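Local coordinates for autoinducer 2-binding protein LsrB (Clostridium saccharobutylicum DSM 13864, PDB 6DSP), which binds the quorum-sensing signal autoinducer-2 in its tetrahydroxytetrahydrofuran form, as a receptor of the bacterial solute-binding protein 2 family, at residues 152-163 with 186-197. Numbering follows the deposited sequence.
Sequences DAIKYCWHYSNA and WQNVAPDNYYSN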
loop_
_atom_site.group_PDB
_atom_site.type_symbol
_atom_site.label_atom_id
_atom_site.label_comp_id
_atom_site.label_asym_id
_atom_site.label_seq_id
_atom_site.Cartn_x
_atom_site.Cartn_y
_atom_site.Cartn_z
ATOM N N ASP A 152 11.216 -11.492 24.814
ATOM C CA ASP A 152 12.573 -11.201 24.368
ATOM C C ASP A 152 12.725 -9.728 23.985
ATOM O O ASP A 152 11.769 -9.046 23.561
ATOM C CB ASP A 152 12.936 -12.016 23.123
ATOM C CG ASP A 152 13.110 -13.505 23.389
ATOM O OD1 ASP A 152 13.315 -13.923 24.559
ATOM O OD2 ASP A 152 13.085 -14.238 22.367
ATOM N N ALA A 153 13.963 -9.251 24.082
ATOM C CA ALA A 153 14.292 -7.892 23.649
ATOM C C ALA A 153 14.562 -7.915 22.143
ATOM O O ALA A 153 15.685 -7.743 21.664
ATOM C CB ALA A 153 15.478 -7.349 24.437
ATOM N N ILE A 154 13.487 -8.179 21.394
ATOM C CA ILE A 154 13.565 -8.325 19.939
ATOM C C ILE A 154 14.119 -7.046 19.321
ATOM O O ILE A 154 13.580 -5.956 19.526
ATOM C CB ILE A 154 12.157 -8.632 19.384
ATOM C CG1 ILE A 154 11.587 -9.979 19.894
ATOM C CG2 ILE A 154 12.095 -8.500 17.831
ATOM C CD1 ILE A 154 12.448 -11.190 19.565
ATOM N N LYS A 155 15.172 -7.187 18.517
ATOM C CA LYS A 155 15.771 -6.077 17.795
ATOM C C LYS A 155 15.120 -5.985 16.422
ATOM O O LYS A 155 15.035 -6.985 15.695
ATOM C CB LYS A 155 17.274 -6.312 17.633
ATOM C CG LYS A 155 18.055 -6.108 18.929
ATOM C CD LYS A 155 19.558 -6.220 18.696
ATOM C CE LYS A 155 20.315 -5.807 19.940
ATOM N NZ LYS A 155 21.783 -5.793 19.753
ATOM N N TYR A 156 14.618 -4.807 16.079
ATOM C CA TYR A 156 13.876 -4.697 14.824
ATOM C C TYR A 156 14.049 -3.307 14.222
ATOM O O TYR A 156 14.543 -2.373 14.857
ATOM C CB TYR A 156 12.381 -4.984 15.036
ATOM C CG TYR A 156 11.681 -3.837 15.710
ATOM C CD1 TYR A 156 11.736 -3.660 17.106
ATOM C CD2 TYR A 156 10.975 -2.909 14.965
ATOM C CE1 TYR A 156 11.115 -2.580 17.693
ATOM C CE2 TYR A 156 10.355 -1.834 15.563
ATOM C CZ TYR A 156 10.441 -1.661 16.896
ATOM O OH TYR A 156 9.813 -0.589 17.469
ATOM N N CYS A 157 13.606 -3.182 12.974
ATOM C CA CYS A 157 13.421 -1.854 12.381
ATOM C C CYS A 157 12.436 -1.977 11.240
ATOM O O CYS A 157 12.011 -3.077 10.870
ATOM C CB CYS A 157 14.750 -1.240 11.881
ATOM S SG CYS A 157 15.471 -1.979 10.411
ATOM N N TRP A 158 12.086 -0.818 10.671
ATOM C CA TRP A 158 11.198 -0.709 9.521
ATOM C C TRP A 158 12.014 -0.346 8.276
ATOM O O TRP A 158 12.970 0.443 8.354
ATOM C CB TRP A 158 10.146 0.394 9.744
ATOM C CG TRP A 158 9.225 0.155 10.895
ATOM C CD1 TRP A 158 9.515 0.294 12.224
ATOM C CD2 TRP A 158 7.845 -0.200 10.815
ATOM N NE1 TRP A 158 8.392 0.007 12.974
ATOM C CE2 TRP A 158 7.354 -0.292 12.133
ATOM C CE3 TRP A 158 6.972 -0.446 9.754
ATOM C CZ2 TRP A 158 6.036 -0.658 12.417
ATOM C CZ3 TRP A 158 5.671 -0.797 10.024
ATOM C CH2 TRP A 158 5.202 -0.886 11.341
ATOM N N HIS A 159 11.657 -0.956 7.147
ATOM C CA HIS A 159 12.275 -0.697 5.830
ATOM C C HIS A 159 11.127 -0.504 4.848
ATOM O O HIS A 159 10.375 -1.444 4.571
ATOM C CB HIS A 159 13.161 -1.888 5.422
ATOM C CG HIS A 159 13.718 -1.789 4.025
ATOM N ND1 HIS A 159 14.415 -2.826 3.433
ATOM C CD2 HIS A 159 13.644 -0.800 3.091
ATOM C CE1 HIS A 159 14.754 -2.479 2.198
ATOM N NE2 HIS A 159 14.295 -1.260 1.966
ATOM N N TYR A 160 10.967 0.721 4.351
ATOM C CA TYR A 160 9.880 0.970 3.397
ATOM C C TYR A 160 10.335 2.017 2.382
ATOM O O TYR A 160 11.533 2.199 2.152
ATOM C CB TYR A 160 8.547 1.203 4.118
ATOM C CG TYR A 160 8.453 2.306 5.143
ATOM C CD1 TYR A 160 8.914 2.129 6.441
ATOM C CD2 TYR A 160 7.824 3.508 4.821
ATOM C CE1 TYR A 160 8.721 3.122 7.403
ATOM C CE2 TYR A 160 7.663 4.502 5.777
ATOM C CZ TYR A 160 8.114 4.292 7.063
ATOM O OH TYR A 160 7.925 5.237 8.032
ATOM N N SER A 161 9.370 2.671 1.731
ATOM C CA SER A 161 9.684 3.490 0.560
ATOM C C SER A 161 10.316 4.831 0.909
ATOM O O SER A 161 11.398 5.150 0.424
ATOM C CB SER A 161 8.440 3.673 -0.294
ATOM O OG SER A 161 7.412 4.358 0.414
ATOM N N ASN A 162 9.616 5.668 1.670
ATOM C CA ASN A 162 10.088 7.026 1.899
ATOM C C ASN A 162 9.366 7.607 3.113
ATOM O O ASN A 162 8.336 7.084 3.560
ATOM C CB ASN A 162 9.933 7.906 0.631
ATOM C CG ASN A 162 8.467 8.266 0.342
ATOM O OD1 ASN A 162 7.853 8.985 1.104
ATOM N ND2 ASN A 162 7.900 7.732 -0.756
ATOM N N ALA A 163 9.899 8.728 3.619
ATOM C CA ALA A 163 9.501 9.302 4.891
ATOM C C ALA A 163 8.218 10.127 4.800
ATOM O O ALA A 163 7.732 10.568 5.847
ATOM C CB ALA A 163 10.610 10.203 5.420
ATOM N N TRP A 186 10.909 -4.792 23.101
ATOM C CA TRP A 186 11.530 -4.731 21.788
ATOM C C TRP A 186 12.339 -3.448 21.659
ATOM O O TRP A 186 12.024 -2.416 22.274
ATOM C CB TRP A 186 10.466 -4.779 20.693
ATOM C CG TRP A 186 9.716 -6.088 20.538
ATOM C CD1 TRP A 186 9.605 -7.111 21.450
ATOM C CD2 TRP A 186 8.951 -6.493 19.398
ATOM N NE1 TRP A 186 8.833 -8.117 20.939
ATOM C CE2 TRP A 186 8.417 -7.767 19.676
ATOM C CE3 TRP A 186 8.673 -5.902 18.150
ATOM C CZ2 TRP A 186 7.599 -8.448 18.766
ATOM C CZ3 TRP A 186 7.869 -6.582 17.258
ATOM C CH2 TRP A 186 7.345 -7.833 17.552
ATOM N N GLN A 187 13.364 -3.499 20.804
ATOM C CA GLN A 187 14.279 -2.386 20.602
ATOM C C GLN A 187 14.312 -2.058 19.123
ATOM O O GLN A 187 14.723 -2.885 18.303
ATOM C CB GLN A 187 15.690 -2.772 21.053
ATOM C CG GLN A 187 15.764 -3.116 22.546
ATOM C CD GLN A 187 17.153 -3.549 22.974
ATOM O OE1 GLN A 187 18.107 -3.449 22.201
ATOM N NE2 GLN A 187 17.275 -4.013 24.211
ATOM N N ASN A 188 13.920 -0.839 18.786
ATOM C CA ASN A 188 14.030 -0.394 17.404
ATOM C C ASN A 188 15.476 0.043 17.199
ATOM O O ASN A 188 15.917 1.052 17.765
ATOM C CB ASN A 188 13.047 0.741 17.128
ATOM C CG ASN A 188 13.043 1.150 15.669
ATOM O OD1 ASN A 188 14.054 1.031 14.981
ATOM N ND2 ASN A 188 11.906 1.627 15.182
ATOM N N VAL A 189 16.236 -0.741 16.427
ATOM C CA VAL A 189 17.662 -0.470 16.259
ATOM C C VAL A 189 17.952 0.615 15.231
ATOM O O VAL A 189 19.125 0.977 15.039
ATOM C CB VAL A 189 18.472 -1.757 15.982
ATOM C CG1 VAL A 189 18.322 -2.716 17.127
ATOM C CG2 VAL A 189 18.029 -2.452 14.682
ATOM N N ALA A 190 16.937 1.135 14.535
ATOM C CA ALA A 190 17.141 2.177 13.519
ATOM C C ALA A 190 15.866 3.003 13.439
ATOM O O ALA A 190 15.088 2.896 12.482
ATOM C CB ALA A 190 17.502 1.550 12.170
ATOM N N PRO A 191 15.619 3.847 14.441
ATOM C CA PRO A 191 14.331 4.569 14.497
ATOM C C PRO A 191 14.091 5.541 13.350
ATOM O O PRO A 191 12.933 5.894 13.116
ATOM C CB PRO A 191 14.351 5.274 15.856
ATOM C CG PRO A 191 15.729 5.165 16.372
ATOM C CD PRO A 191 16.467 4.090 15.621
ATOM N N ASP A 192 15.123 5.965 12.617
ATOM C CA ASP A 192 14.889 6.810 11.439
ATOM C C ASP A 192 14.173 6.047 10.328
ATOM O O ASP A 192 13.608 6.676 9.425
ATOM C CB ASP A 192 16.224 7.262 10.845
ATOM C CG ASP A 192 16.882 8.399 11.604
ATOM O OD1 ASP A 192 16.273 8.967 12.534
ATOM O OD2 ASP A 192 18.028 8.735 11.223
ATOM N N ASN A 193 14.164 4.718 10.386
ATOM C CA ASN A 193 13.697 3.822 9.339
ATOM C C ASN A 193 14.682 3.798 8.181
ATOM O O ASN A 193 15.451 4.742 7.978
ATOM C CB ASN A 193 12.323 4.167 8.773
ATOM C CG ASN A 193 11.288 4.399 9.842
ATOM O OD1 ASN A 193 11.123 3.593 10.763
ATOM N ND2 ASN A 193 10.534 5.480 9.692
ATOM N N TYR A 194 14.659 2.714 7.435
ATOM C CA TYR A 194 15.401 2.620 6.189
ATOM C C TYR A 194 14.453 2.794 5.010
ATOM O O TYR A 194 13.353 2.234 4.990
ATOM C CB TYR A 194 16.122 1.279 6.099
ATOM C CG TYR A 194 17.381 1.202 6.932
ATOM C CD1 TYR A 194 17.353 0.742 8.262
ATOM C CD2 TYR A 194 18.606 1.559 6.385
ATOM C CE1 TYR A 194 18.510 0.637 9.004
ATOM C CE2 TYR A 194 19.781 1.452 7.125
ATOM C CZ TYR A 194 19.719 1.001 8.431
ATOM O OH TYR A 194 20.867 0.893 9.165
ATOM N N TYR A 195 14.921 3.527 4.004
ATOM C CA TYR A 195 14.099 3.874 2.847
ATOM C C TYR A 195 14.791 3.454 1.556
ATOM O O TYR A 195 15.980 3.732 1.356
ATOM C CB TYR A 195 13.838 5.390 2.790
ATOM C CG TYR A 195 13.087 5.877 4.003
ATOM C CD1 TYR A 195 11.812 5.365 4.310
ATOM C CD2 TYR A 195 13.618 6.890 4.813
ATOM C CE1 TYR A 195 11.112 5.816 5.454
ATOM C CE2 TYR A 195 12.937 7.339 5.945
ATOM C CZ TYR A 195 11.685 6.815 6.252
ATOM O OH TYR A 195 10.995 7.272 7.353
ATOM N N SER A 196 14.033 2.800 0.664
ATOM C CA SER A 196 14.584 2.363 -0.623
ATOM C C SER A 196 13.833 2.911 -1.831
ATOM O O SER A 196 14.174 2.551 -2.973
ATOM C CB SER A 196 14.774 0.846 -0.701
ATOM O OG SER A 196 13.602 0.160 -0.297
ATOM N N ASN A 197 12.891 3.814 -1.626
ATOM C CA ASN A 197 12.396 4.672 -2.698
ATOM C C ASN A 197 11.687 3.923 -3.808
ATOM O O ASN A 197 11.564 4.442 -4.930
ATOM C CB ASN A 197 13.506 5.585 -3.231
ATOM C CG ASN A 197 14.176 6.321 -2.107
ATOM O OD1 ASN A 197 13.534 7.087 -1.431
ATOM N ND2 ASN A 197 15.446 6.068 -1.893
HETATM O O HOH W 1 12.584 1.674 12.114
#
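The parallel strand pair of a beta-alpha-beta unit, strand 155-160, helix 166-182 and edge strand 187-195, is zipped at both ends by backbone bonds. Q187 N gives to I154 O (2.8 Å), Y156 N to Q187 O and V189 N to Y156 O; further on, Y194 N bonds W158 O, Y160 N Y194 O and S196 N Y160 O. Between these runs the edge strand loops out through an Asx turn at N188 and a type I turn from A190 to N193. One water bridges the two segments where they part, accepting from W158 N (2.9 Å) and from N188 ND2 (3.1 Å). In this periplasmic-binding-protein domain the pair forms one edge of a four-stranded parallel sheet. I154 CB sits 3.6 Å from the centroid of the W186 five-membered ring, over its face, while the indole's six-membered edge meets the Y156 face at 61°. N188 CA covers the other Y156 face, and E176 of helix 166-182, which Y156, W158 and Y160 touch, takes the phenol OH. Y195 likewise turns its edge, through CE1, onto the Y160 face, planes 88° apart; N193 ND2 holds Y195 OH at 3.0 Å, almost straight. On the opposite sheet face H159, its CG anti to the backbone N (chi1 174°), brings NE2 within 2.8 Å of S196 OG, a hydrogen bond, while ND1 bonds Q231.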